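Local coordinates for glucokinase (PDB 6EDI), which probably phosphorylates D-glucose at the expense of ATP, at residues A[208-216]-A[275-283]. Residues are numbered along the deposited sequence; the frame is centred on the assembly and turned at random.
Sequences VAPGTGVGS and WEAASNGAG
Glu276 reaches from a short 3-10 segment to the start of strand 214-222, and its side chain lies against Val214 and Gly213 along its length. Glu276 CB packs on Val214 CB at 4.1 Å. CG, set anti to its own backbone N (chi1 161°), comes alongside Val214 N, and the extended chain brings the carboxylate to the same amide. There Glu276 OE2 accepts from Val214 N at 2.8 Å; with an N-H...O angle of 160° the bond is nearly straight, although the donor meets the anti side of OE2, 20° out of the carboxylate plane. Next to it, Gly213 CA approaches the same oxygen. Strands 205-210 and 214-222 are antiparallel neighbours, paired through Ala209 and Gly215, so 211-213 form the tight turn of a beta-hairpin. The Gly-Thr-Gly of this turn is consistent with the glycine-rich phosphate loop that ASKHA kinases place at the ATP site. The turn rests on the N-terminus of helix 281-292: the first-turn amide Gly281 N donates to Gly211 O at 3.0 Å. Asn280, the N-cap, divides its amide group: OD1 accepts from Gly283 N at 2.7 Å, while ND2 gives a weak bond to Thr212 O at 3.1 Å. One water donates to Thr212 O at 2.7 Å and accepts from Ala282 N at 3.1 Å, adding a third link between turn and helix start. Val214 CG2 packs 3.3 Å from Ser279 OG, which is turned back to donate to Trp275 O; Ala278 N meets that carbonyl from its opposite face.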
# COMPACT_ATOMS: atom_id res chain seq x y z
N VAL A 208 -5.55 -3.93 10.59
CA VAL A 208 -5.90 -2.73 11.35
C VAL A 208 -5.94 -3.08 12.84
O VAL A 208 -6.37 -4.17 13.18
CB VAL A 208 -7.25 -2.17 10.88
CG1 VAL A 208 -7.72 -1.05 11.78
CG2 VAL A 208 -7.13 -1.67 9.46
N ALA A 209 -5.47 -2.19 13.71
CA ALA A 209 -5.40 -2.48 15.16
C ALA A 209 -5.82 -1.27 15.98
O ALA A 209 -5.04 -0.34 16.20
CB ALA A 209 -4.01 -2.91 15.56
N PRO A 210 -7.08 -1.27 16.44
CA PRO A 210 -7.49 -0.10 17.23
C PRO A 210 -7.00 -0.18 18.66
O PRO A 210 -6.75 -1.26 19.18
CB PRO A 210 -9.03 -0.18 17.19
CG PRO A 210 -9.34 -1.63 16.91
CD PRO A 210 -8.20 -2.16 16.10
N GLY A 211 -6.84 0.99 19.28
CA GLY A 211 -6.37 1.12 20.65
C GLY A 211 -6.32 2.59 21.01
O GLY A 211 -7.27 3.33 20.75
N THR A 212 -5.20 3.03 21.57
CA THR A 212 -4.94 4.46 21.77
C THR A 212 -5.04 5.19 20.43
O THR A 212 -5.74 6.21 20.31
CB THR A 212 -3.56 4.71 22.42
OG1 THR A 212 -3.70 4.74 23.85
CG2 THR A 212 -2.94 6.03 21.95
N GLY A 213 -4.34 4.67 19.43
CA GLY A 213 -4.47 5.14 18.08
C GLY A 213 -5.01 3.99 17.27
O GLY A 213 -5.41 2.98 17.84
N VAL A 214 -5.02 4.12 15.96
CA VAL A 214 -5.42 3.01 15.12
C VAL A 214 -4.28 2.71 14.18
O VAL A 214 -4.02 3.46 13.23
CB VAL A 214 -6.75 3.30 14.36
CG1 VAL A 214 -7.11 2.12 13.44
CG2 VAL A 214 -7.86 3.52 15.35
N GLY A 215 -3.57 1.62 14.45
CA GLY A 215 -2.49 1.21 13.57
C GLY A 215 -2.99 0.48 12.33
O GLY A 215 -4.10 -0.08 12.31
N SER A 216 -2.15 0.46 11.29
CA SER A 216 -2.45 -0.24 10.06
C SER A 216 -1.18 -0.67 9.33
O SER A 216 -0.12 -0.05 9.49
CB SER A 216 -3.27 0.64 9.14
OG SER A 216 -2.55 1.82 8.93
N TRP A 275 -9.96 8.96 10.45
CA TRP A 275 -10.71 7.77 10.84
C TRP A 275 -10.34 7.29 12.24
O TRP A 275 -11.19 6.79 12.97
CB TRP A 275 -10.45 6.62 9.86
CG TRP A 275 -11.30 6.67 8.64
CD1 TRP A 275 -10.89 6.99 7.38
CD2 TRP A 275 -12.70 6.36 8.54
NE1 TRP A 275 -11.94 6.91 6.51
CE2 TRP A 275 -13.07 6.52 7.19
CE3 TRP A 275 -13.68 5.97 9.46
CZ2 TRP A 275 -14.38 6.30 6.73
CZ3 TRP A 275 -14.98 5.74 9.01
CH2 TRP A 275 -15.32 5.92 7.65
N GLU A 276 -9.07 7.43 12.58
CA GLU A 276 -8.57 7.02 13.90
C GLU A 276 -9.37 7.66 15.02
O GLU A 276 -9.66 7.03 16.04
CB GLU A 276 -7.09 7.39 14.03
CG GLU A 276 -6.56 7.45 15.47
CD GLU A 276 -5.08 7.74 15.52
OE1 GLU A 276 -4.70 8.92 15.69
OE2 GLU A 276 -4.29 6.79 15.38
N ALA A 277 -9.74 8.93 14.83
CA ALA A 277 -10.42 9.69 15.86
C ALA A 277 -11.83 9.15 16.16
O ALA A 277 -12.37 9.42 17.22
CB ALA A 277 -10.47 11.16 15.50
N ALA A 278 -12.40 8.39 15.24
CA ALA A 278 -13.72 7.80 15.44
C ALA A 278 -13.65 6.33 15.81
O ALA A 278 -14.69 5.67 15.91
CB ALA A 278 -14.58 7.97 14.17
N SER A 279 -12.45 5.80 16.03
CA SER A 279 -12.31 4.36 16.23
C SER A 279 -11.32 3.99 17.35
O SER A 279 -11.08 2.81 17.60
CB SER A 279 -11.92 3.69 14.90
OG SER A 279 -10.87 4.40 14.26
N ASN A 280 -10.76 5.00 18.03
CA ASN A 280 -9.84 4.79 19.16
C ASN A 280 -10.47 5.04 20.54
O ASN A 280 -11.68 5.28 20.65
CB ASN A 280 -8.60 5.67 18.99
CG ASN A 280 -8.93 7.15 19.06
OD1 ASN A 280 -10.10 7.54 19.11
ND2 ASN A 280 -7.90 7.99 19.06
N GLY A 281 -9.66 5.00 21.60
CA GLY A 281 -10.15 5.28 22.94
C GLY A 281 -10.77 6.66 23.07
O GLY A 281 -11.89 6.81 23.59
N ALA A 282 -10.05 7.67 22.60
CA ALA A 282 -10.54 9.04 22.60
C ALA A 282 -11.89 9.15 21.93
O ALA A 282 -12.79 9.82 22.43
CB ALA A 282 -9.55 9.95 21.92
N GLY A 283 -12.03 8.48 20.79
CA GLY A 283 -13.29 8.47 20.06
C GLY A 283 -14.38 7.75 20.83
O GLY A 283 -15.53 8.18 20.82
O HOH W 1 -7.03 7.29 22.36